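Local coordinates for protein CG14216 (Drosophila melanogaster, PDB 3P9Y) that dephosphorylates phosphoserine in the C-terminal domain of RNA polymerase II, with the substrate proline in cis, and probably acts in RNA processing and termination, at residues K47-M51 with F79-L85; P137-L141 with L172-I176; G41-V46 with V58-G62. The protein carries 2 engineered substitutions. All blocks are in the same frame, centred on the assembly; numbering follows the deposited sequence.

Contact 1. Residues K47-M51 with F79-L85; sequences KLPGM and FYTQNGL
Met-51 lays its CG methylene over one face of the Phe-79 ring, towards the rim on the CE2 side, 3.5 Å from CE2. The sulfur stands above the same ring, Met-51 SD lying 4.6 Å from the Phe-79 centroid and only 15° off its normal, so a CH-pi contact and a Met-aromatic contact share one surface. With CG anti to the backbone N (chi1 178°), the Phe-79 ring reaches out toward Met-51. The edge of the same ring receives Gly-50 O, 3.6 Å from Phe-79 CZ and near the ring plane. Tyr-80, next along the helix, brings its phenol in edge-on: Gly-50 CA and Pro-49 O both lie near the plane of its ring, with Gly-50 CA 3.9 Å from Tyr-80 OH. That hydroxyl is hydrogen-bonded to Asn-57 ND2, which also forms a weak bond with Pro-49 O. Further on, Pro-49 and Leu-85 meet tip to tip, CG to CD1 at 4.0 Å, and Leu-48 CB reaches the same methyl. Leu-85 is set in place by an Asx turn, its backbone N donating to Asn-83 OD1 over 3.1 Å from above the carbonyl plane. The contact is part of the surface that binds the phosphorylated peptide: Met-51 O bonds to an aromatic side chain of the peptide, its backbone runs over Leu-48 and Pro-49, and an apolar side chain packs on Leu-85. Across the two segments the attraction is therefore dispersion, ring faces and shape, while Met-51 O and the backbone of Lys-47 bond the peptide.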
loop_
_atom_site.group_PDB
_atom_site.type_symbol
_atom_site.label_atom_id
_atom_site.label_comp_id
_atom_site.label_asym_id
_atom_site.label_seq_id
_atom_site.Cartn_x
_atom_site.Cartn_y
_atom_site.Cartn_z
ATOM N N LYS A 47 12.129 2.984 6.528
ATOM C CA LYS A 47 12.355 3.720 7.766
ATOM C C LYS A 47 11.357 3.339 8.852
ATOM O O LYS A 47 10.160 3.575 8.710
ATOM C CB LYS A 47 12.266 5.227 7.509
ATOM C CG LYS A 47 13.374 5.784 6.626
ATOM C CD LYS A 47 13.355 7.309 6.628
ATOM C CE LYS A 47 14.586 7.902 5.952
ATOM N NZ LYS A 47 14.672 7.572 4.500
ATOM N N LEU A 48 11.859 2.756 9.936
ATOM C CA LEU A 48 11.039 2.442 11.101
ATOM C C LEU A 48 11.441 3.332 12.267
ATOM O O LEU A 48 12.591 3.752 12.359
ATOM C CB LEU A 48 11.204 0.976 11.506
ATOM C CG LEU A 48 10.576 -0.067 10.584
ATOM C CD1 LEU A 48 11.243 -0.064 9.227
ATOM C CD2 LEU A 48 10.666 -1.448 11.209
ATOM N N PRO A 49 10.494 3.620 13.167
ATOM C CA PRO A 49 10.797 4.450 14.338
ATOM C C PRO A 49 11.777 3.746 15.274
ATOM O O PRO A 49 11.885 2.522 15.236
ATOM C CB PRO A 49 9.434 4.615 15.012
ATOM C CG PRO A 49 8.656 3.414 14.586
ATOM C CD PRO A 49 9.115 3.105 13.194
ATOM N N GLY A 50 12.476 4.515 16.102
ATOM C CA GLY A 50 13.467 3.968 17.011
ATOM C C GLY A 50 13.181 4.368 18.445
ATOM O O GLY A 50 12.031 4.601 18.816
ATOM N N MET A 51 14.229 4.452 19.257
ATOM C CA MET A 51 14.069 4.790 20.666
ATOM C C MET A 51 14.076 6.302 20.874
ATOM O O MET A 51 13.683 6.794 21.930
ATOM C CB MET A 51 15.167 4.123 21.492
ATOM C CG MET A 51 15.184 2.612 21.346
ATOM S SD MET A 51 16.302 1.794 22.494
ATOM C CE MET A 51 15.573 2.258 24.063
ATOM N N PHE A 79 11.635 -3.549 23.874
ATOM C CA PHE A 79 11.200 -2.239 23.406
ATOM C C PHE A 79 10.450 -2.360 22.085
ATOM O O PHE A 79 9.407 -1.741 21.891
ATOM C CB PHE A 79 12.400 -1.306 23.230
ATOM C CG PHE A 79 12.038 0.055 22.704
ATOM C CD1 PHE A 79 11.521 1.026 23.548
ATOM C CD2 PHE A 79 12.222 0.369 21.366
ATOM C CE1 PHE A 79 11.190 2.280 23.069
ATOM C CE2 PHE A 79 11.892 1.623 20.881
ATOM C CZ PHE A 79 11.375 2.579 21.736
ATOM N N TYR A 80 10.982 -3.170 21.181
ATOM C CA TYR A 80 10.382 -3.311 19.864
ATOM C C TYR A 80 9.211 -4.287 19.873
ATOM O O TYR A 80 8.536 -4.462 18.861
ATOM C CB TYR A 80 11.442 -3.710 18.839
ATOM C CG TYR A 80 12.416 -2.585 18.578
ATOM C CD1 TYR A 80 12.003 -1.430 17.927
ATOM C CD2 TYR A 80 13.734 -2.664 19.002
ATOM C CE1 TYR A 80 12.878 -0.389 17.693
ATOM C CE2 TYR A 80 14.620 -1.627 18.772
ATOM C CZ TYR A 80 14.185 -0.492 18.117
ATOM O OH TYR A 80 15.057 0.543 17.882
ATOM N N THR A 81 8.963 -4.910 21.020
ATOM C CA THR A 81 7.768 -5.721 21.188
ATOM C C THR A 81 6.622 -4.832 21.646
ATOM O O THR A 81 5.515 -4.900 21.113
ATOM C CB THR A 81 7.977 -6.849 22.219
ATOM O OG1 THR A 81 8.781 -7.884 21.642
ATOM C CG2 THR A 81 6.644 -7.441 22.646
ATOM N N GLN A 82 6.901 -3.983 22.627
ATOM C CA GLN A 82 5.871 -3.151 23.236
ATOM C C GLN A 82 5.369 -2.067 22.289
ATOM O O GLN A 82 4.203 -1.676 22.352
ATOM C CB GLN A 82 6.397 -2.517 24.524
ATOM C CG GLN A 82 6.656 -3.518 25.633
ATOM C CD GLN A 82 5.396 -4.240 26.064
ATOM O OE1 GLN A 82 4.332 -3.632 26.189
ATOM N NE2 GLN A 82 5.510 -5.543 26.294
ATOM N N ASN A 83 6.243 -1.580 21.414
ATOM C CA ASN A 83 5.849 -0.546 20.467
ATOM C C ASN A 83 5.261 -1.135 19.180
ATOM O O ASN A 83 4.774 -0.399 18.324
ATOM C CB ASN A 83 7.025 0.379 20.152
ATOM C CG ASN A 83 8.075 -0.283 19.291
ATOM O OD1 ASN A 83 7.933 -1.439 18.894
ATOM N ND2 ASN A 83 9.140 0.452 18.991
ATOM N N GLY A 84 5.322 -2.458 19.045
ATOM C CA GLY A 84 4.599 -3.157 17.996
ATOM C C GLY A 84 5.366 -3.518 16.733
ATOM O O GLY A 84 4.812 -4.167 15.847
ATOM N N LEU A 85 6.631 -3.118 16.642
ATOM C CA LEU A 85 7.393 -3.304 15.408
ATOM C C LEU A 85 7.685 -4.768 15.088
ATOM O O LEU A 85 7.673 -5.159 13.927
ATOM C CB LEU A 85 8.704 -2.515 15.453
ATOM C CG LEU A 85 8.580 -0.998 15.621
ATOM C CD1 LEU A 85 9.887 -0.316 15.237
ATOM C CD2 LEU A 85 7.435 -0.443 14.791
#

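Contact 2. Residues P137-L141 with L172-I176; sequences PVHVL and LDNDI
His-139 sends its imidazole from the strand to the first turn of the helix and donates from NE2 to Asp-173 OD1 at 2.9 Å. The bond is bent to 154° at the hydrogen; the nitrogen meets OD1 nearly along its C-O axis, with the oxygen tilted a little from the ring plane, and carboxylate and imidazole are turned 66° apart. With CG1 anti to the backbone N (chi1 -167°), Ile-176 extends towards the strand and puts CD1 over one face of the imidazole, 3.6 Å from His-139 CG. Its other branch, CG2, lies on the same face, further along toward CE1 (3.8 Å from His-139 CE1). Leu-172 comes in obliquely, CD2 lying 4.1 Å from His-139 CD2, and Pro-137 CG touches the second carboxylate oxygen, Asp-173 OD2, at 3.7 Å. The other ring nitrogen, His-139 ND1, is hydrogen-bonded to NE2 of His-193 on the neighbouring strand, so both nitrogens of this buried ring are engaged and its rotation is fixed; the nearby carboxylate would favour a proton on NE2. Replacing the histidine with an alanine is likely to leave Asp-173 and His-193 without this partner and to open a gap beneath the Ile-176 methyl. Leu-141 continues the apolar surface beside Ile-176, and Met-166 of helix 149-167 touches both. Val-138 and Val-140 point to the opposite face of the strand, against helix 117-128. Helices covering both faces of a mainly parallel sheet are the layered alpha/beta architecture of the low-molecular-weight tyrosine phosphatase-like fold.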
loop_
_atom_site.group_PDB
_atom_site.type_symbol
_atom_site.label_atom_id
_atom_site.label_comp_id
_atom_site.label_asym_id
_atom_site.label_seq_id
_atom_site.Cartn_x
_atom_site.Cartn_y
_atom_site.Cartn_z
ATOM N N PRO A 137 -4.819 1.816 -19.723
ATOM C CA PRO A 137 -5.115 2.754 -18.637
ATOM C C PRO A 137 -4.894 2.129 -17.261
ATOM O O PRO A 137 -5.168 0.944 -17.060
ATOM C CB PRO A 137 -6.605 3.073 -18.832
ATOM C CG PRO A 137 -6.987 2.496 -20.159
ATOM C CD PRO A 137 -6.037 1.377 -20.422
ATOM N N VAL A 138 -4.384 2.932 -16.335
ATOM C CA VAL A 138 -4.269 2.547 -14.935
ATOM C C VAL A 138 -4.789 3.696 -14.083
ATOM O O VAL A 138 -4.472 4.859 -14.340
ATOM C CB VAL A 138 -2.814 2.231 -14.545
ATOM C CG1 VAL A 138 -1.904 3.409 -14.856
ATOM C CG2 VAL A 138 -2.733 1.854 -13.072
ATOM N N HIS A 139 -5.601 3.377 -13.081
ATOM C CA HIS A 139 -6.179 4.403 -12.224
ATOM C C HIS A 139 -5.421 4.510 -10.910
ATOM O O HIS A 139 -5.372 3.560 -10.144
ATOM C CB HIS A 139 -7.643 4.088 -11.942
ATOM C CG HIS A 139 -8.492 4.026 -13.171
ATOM N ND1 HIS A 139 -8.891 5.152 -13.858
ATOM C CD2 HIS A 139 -9.018 2.973 -13.836
ATOM C CE1 HIS A 139 -9.624 4.795 -14.897
ATOM N NE2 HIS A 139 -9.718 3.478 -14.904
ATOM N N VAL A 140 -4.827 5.668 -10.654
ATOM C CA VAL A 140 -4.169 5.914 -9.379
ATOM C C VAL A 140 -5.152 6.632 -8.455
ATOM O O VAL A 140 -5.730 7.659 -8.818
ATOM C CB VAL A 140 -2.870 6.731 -9.563
ATOM C CG1 VAL A 140 -2.107 6.830 -8.259
ATOM C CG2 VAL A 140 -1.998 6.083 -10.632
ATOM N N LEU A 141 -5.356 6.069 -7.267
ATOM C CA LEU A 141 -6.320 6.592 -6.311
ATOM C C LEU A 141 -5.647 6.801 -4.966
ATOM O O LEU A 141 -4.994 5.892 -4.452
ATOM C CB LEU A 141 -7.470 5.600 -6.140
ATOM C CG LEU A 141 -8.207 5.195 -7.416
ATOM C CD1 LEU A 141 -9.092 3.981 -7.160
ATOM C CD2 LEU A 141 -9.027 6.367 -7.947
ATOM N N LEU A 172 -15.048 -0.313 -15.817
ATOM C CA LEU A 172 -14.497 0.587 -14.817
ATOM C C LEU A 172 -14.161 1.966 -15.384
ATOM O O LEU A 172 -14.437 2.978 -14.748
ATOM C CB LEU A 172 -13.255 -0.039 -14.190
ATOM C CG LEU A 172 -12.660 0.715 -13.003
ATOM C CD1 LEU A 172 -13.696 0.882 -11.894
ATOM C CD2 LEU A 172 -11.429 -0.005 -12.485
ATOM N N ASP A 173 -13.577 2.005 -16.579
ATOM C CA ASP A 173 -13.120 3.262 -17.170
ATOM C C ASP A 173 -14.235 4.297 -17.297
ATOM O O ASP A 173 -13.995 5.487 -17.121
ATOM C CB ASP A 173 -12.499 3.014 -18.547
ATOM C CG ASP A 173 -11.135 2.354 -18.464
ATOM O OD1 ASP A 173 -10.566 2.288 -17.357
ATOM O OD2 ASP A 173 -10.628 1.900 -19.508
ATOM N N ASN A 174 -15.442 3.844 -17.618
ATOM C CA ASN A 174 -16.575 4.747 -17.803
ATOM C C ASN A 174 -17.427 4.916 -16.546
ATOM O O ASN A 174 -18.287 5.794 -16.496
ATOM C CB ASN A 174 -17.462 4.263 -18.958
ATOM C CG ASN A 174 -16.759 4.337 -20.307
ATOM O OD1 ASN A 174 -15.888 5.182 -20.525
ATOM N ND2 ASN A 174 -17.137 3.450 -21.219
ATOM N N ASP A 175 -17.195 4.071 -15.543
ATOM C CA ASP A 175 -17.957 4.115 -14.293
ATOM C C ASP A 175 -17.190 4.801 -13.168
ATOM O O ASP A 175 -17.786 5.300 -12.220
ATOM C CB ASP A 175 -18.278 2.693 -13.809
ATOM C CG ASP A 175 -19.438 2.059 -14.551
ATOM O OD1 ASP A 175 -20.064 2.737 -15.386
ATOM O OD2 ASP A 175 -19.722 0.874 -14.287
ATOM N N ILE A 176 -15.868 4.804 -13.259
ATOM C CA ILE A 176 -15.052 5.064 -12.085
ATOM C C ILE A 176 -15.222 6.487 -11.556
ATOM O O ILE A 176 -15.261 6.685 -10.352
ATOM C CB ILE A 176 -13.573 4.754 -12.331
ATOM C CG1 ILE A 176 -12.819 4.734 -10.996
ATOM C CG2 ILE A 176 -12.975 5.759 -13.300
ATOM C CD1 ILE A 176 -11.379 4.256 -11.108
#

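Contact 3. Residues G41-V46 with V58-G62; sequences GTGERV and VYEFG
Val-46 and Tyr-59 pair through both backbone groups. Tyr-59 N donates to Val-46 O at 2.9 Å, lying in the carbonyl plane and nearly straight at 167°, whereas the return bond, Val-46 N to Tyr-59 O, is equally short but bent to 135° and tilted from the plane of its acceptor carbonyl. Val-46 O has a second, weaker visitor in the CA-H of Val-58, and Tyr-59 O is brushed by Arg-45 CB. One water joins the loop to the strand's continuation: it donates to Glu-44 O and to Glu-60 OE1, each at 2.7 Å, and accepts from Phe-61 N at 3.1 Å, giving that amide an acceptor. The Val-46/Tyr-59 pair, a hydrogen-bonded antiparallel one, belongs to a two-stranded hairpin, strands 46-48 and 57-59, set apart from the five-stranded central sheet, and segment 41-46 is the link that leads to it from edge strand 36-41. Beyond the pair, Arg-45 and Glu-60 run side by side, pointing the same way. Glu-60 bends at chi2 (-70°), which brings OE2 over one face of the guanidinium, 3.3 Å from Arg-45 NE; the salt bridge is one of charge alone, since no N-H aims at the oxygen, while OE1 is left to the water. The phenolic hydroxyl of Tyr-59 finds its partner in Asp-71. Phe-61 lies under Val-46, whose CG2 stands over the centre of the ring, 3.8 Å from the centroid. Glu-44 O approaches the same ring at its edge. Gly-43 O sits obliquely to that ring and takes its hydrogen bond from Arg-101 NH1, and Thr-42 O accepts from Gln-103 NE2.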
loop_
_atom_site.group_PDB
_atom_site.type_symbol
_atom_site.label_atom_id
_atom_site.label_comp_id
_atom_site.label_asym_id
_atom_site.label_seq_id
_atom_site.Cartn_x
_atom_site.Cartn_y
_atom_site.Cartn_z
ATOM N N GLY A 41 6.593 0.660 -1.474
ATOM C CA GLY A 41 6.830 1.937 -0.829
ATOM C C GLY A 41 7.472 2.854 -1.854
ATOM O O GLY A 41 7.946 2.381 -2.877
ATOM N N THR A 42 7.491 4.157 -1.592
ATOM C CA THR A 42 8.038 5.116 -2.549
ATOM C C THR A 42 9.287 5.823 -2.020
ATOM O O THR A 42 9.981 6.506 -2.769
ATOM C CB THR A 42 6.997 6.184 -2.935
ATOM O OG1 THR A 42 6.452 6.776 -1.750
ATOM C CG2 THR A 42 5.876 5.573 -3.756
ATOM N N GLY A 43 9.568 5.663 -0.732
ATOM C CA GLY A 43 10.738 6.276 -0.131
ATOM C C GLY A 43 12.038 5.787 -0.749
ATOM O O GLY A 43 12.069 4.787 -1.463
ATOM N N GLU A 44 13.120 6.503 -0.475
ATOM C CA GLU A 44 14.436 6.086 -0.931
ATOM C C GLU A 44 14.889 4.886 -0.110
ATOM O O GLU A 44 15.600 4.015 -0.605
ATOM C CB GLU A 44 15.438 7.236 -0.798
ATOM C CG GLU A 44 15.184 8.381 -1.768
ATOM C CD GLU A 44 16.122 9.557 -1.551
ATOM O OE1 GLU A 44 16.720 9.659 -0.454
ATOM O OE2 GLU A 44 16.257 10.385 -2.479
ATOM N N ARG A 45 14.458 4.845 1.145
ATOM C CA ARG A 45 14.829 3.764 2.048
ATOM C C ARG A 45 13.682 3.402 2.985
ATOM O O ARG A 45 12.761 4.193 3.201
ATOM C CB ARG A 45 16.054 4.169 2.873
ATOM C CG ARG A 45 17.288 4.468 2.040
ATOM C CD ARG A 45 18.395 5.075 2.883
ATOM N NE ARG A 45 19.568 5.410 2.081
ATOM C CZ ARG A 45 20.661 5.998 2.561
ATOM N NH1 ARG A 45 20.739 6.320 3.846
ATOM N NH2 ARG A 45 21.680 6.263 1.754
ATOM N N VAL A 46 13.750 2.197 3.539
ATOM C CA VAL A 46 12.794 1.746 4.543
ATOM C C VAL A 46 13.124 2.379 5.889
ATOM O O VAL A 46 14.260 2.318 6.344
ATOM C CB VAL A 46 12.826 0.215 4.682
ATOM C CG1 VAL A 46 11.828 -0.249 5.731
ATOM C CG2 VAL A 46 12.548 -0.438 3.337
ATOM N N VAL A 58 16.961 2.559 9.800
ATOM C CA VAL A 58 16.863 2.725 8.354
ATOM C C VAL A 58 17.539 1.574 7.623
ATOM O O VAL A 58 18.656 1.181 7.961
ATOM C CB VAL A 58 17.517 4.053 7.909
ATOM C CG1 VAL A 58 17.369 4.255 6.412
ATOM C CG2 VAL A 58 16.912 5.224 8.671
ATOM N N TYR A 59 16.856 1.038 6.618
ATOM C CA TYR A 59 17.375 -0.076 5.835
ATOM C C TYR A 59 17.131 0.185 4.361
ATOM O O TYR A 59 16.335 1.049 4.001
ATOM C CB TYR A 59 16.683 -1.379 6.237
ATOM C CG TYR A 59 16.630 -1.603 7.727
ATOM C CD1 TYR A 59 17.571 -2.397 8.364
ATOM C CD2 TYR A 59 15.638 -1.015 8.499
ATOM C CE1 TYR A 59 17.526 -2.600 9.727
ATOM C CE2 TYR A 59 15.584 -1.211 9.857
ATOM C CZ TYR A 59 16.528 -2.005 10.468
ATOM O OH TYR A 59 16.471 -2.196 11.828
ATOM N N GLU A 60 17.816 -0.570 3.512
ATOM C CA GLU A 60 17.624 -0.462 2.076
ATOM C C GLU A 60 16.444 -1.333 1.680
ATOM O O GLU A 60 16.163 -2.332 2.337
ATOM C CB GLU A 60 18.878 -0.928 1.330
ATOM C CG GLU A 60 20.121 -0.082 1.595
ATOM C CD GLU A 60 20.036 1.303 0.977
ATOM O OE1 GLU A 60 19.479 1.433 -0.136
ATOM O OE2 GLU A 60 20.536 2.263 1.603
ATOM N N PHE A 61 15.746 -0.956 0.616
ATOM C CA PHE A 61 14.721 -1.824 0.069
ATOM C C PHE A 61 15.409 -3.100 -0.384
ATOM O O PHE A 61 16.516 -3.055 -0.916
ATOM C CB PHE A 61 13.991 -1.145 -1.089
ATOM C CG PHE A 61 12.919 -0.194 -0.645
ATOM C CD1 PHE A 61 11.618 -0.636 -0.457
ATOM C CD2 PHE A 61 13.210 1.137 -0.404
ATOM C CE1 PHE A 61 10.627 0.233 -0.047
ATOM C CE2 PHE A 61 12.228 2.013 0.008
ATOM C CZ PHE A 61 10.931 1.560 0.188
ATOM N N GLY A 62 14.768 -4.240 -0.152
ATOM C CA GLY A 62 15.381 -5.519 -0.451
ATOM C C GLY A 62 15.860 -6.240 0.796
ATOM O O GLY A 62 16.052 -7.451 0.771
HETATM O O HOH W 1 16.831 1.615 -0.661
#

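Overall arrangement
Contacts 1 and 3 are neighbours, their centres about 17 Å apart: both involve the hairpin of strands 46-48 and 57-59, and Lys-47 CG meets Val-58 CG2 at 4.1 Å. Their segments alternate along the chain, and strand 57-59 is followed by helix 65-82, whose end takes part in contact 1. Contact 1 belongs to the peptide-binding surface; contact 3 lies at the open end of the same hairpin, where Val-46 pairs with Tyr-59. Contact 2 stands apart, on the other side of the chain's centre, its centre about 37 Å from that of contact 1 and about 29 Å from that of contact 3. Its nearest atoms are about 20 Å from contact 1 and about 9 Å from contact 3.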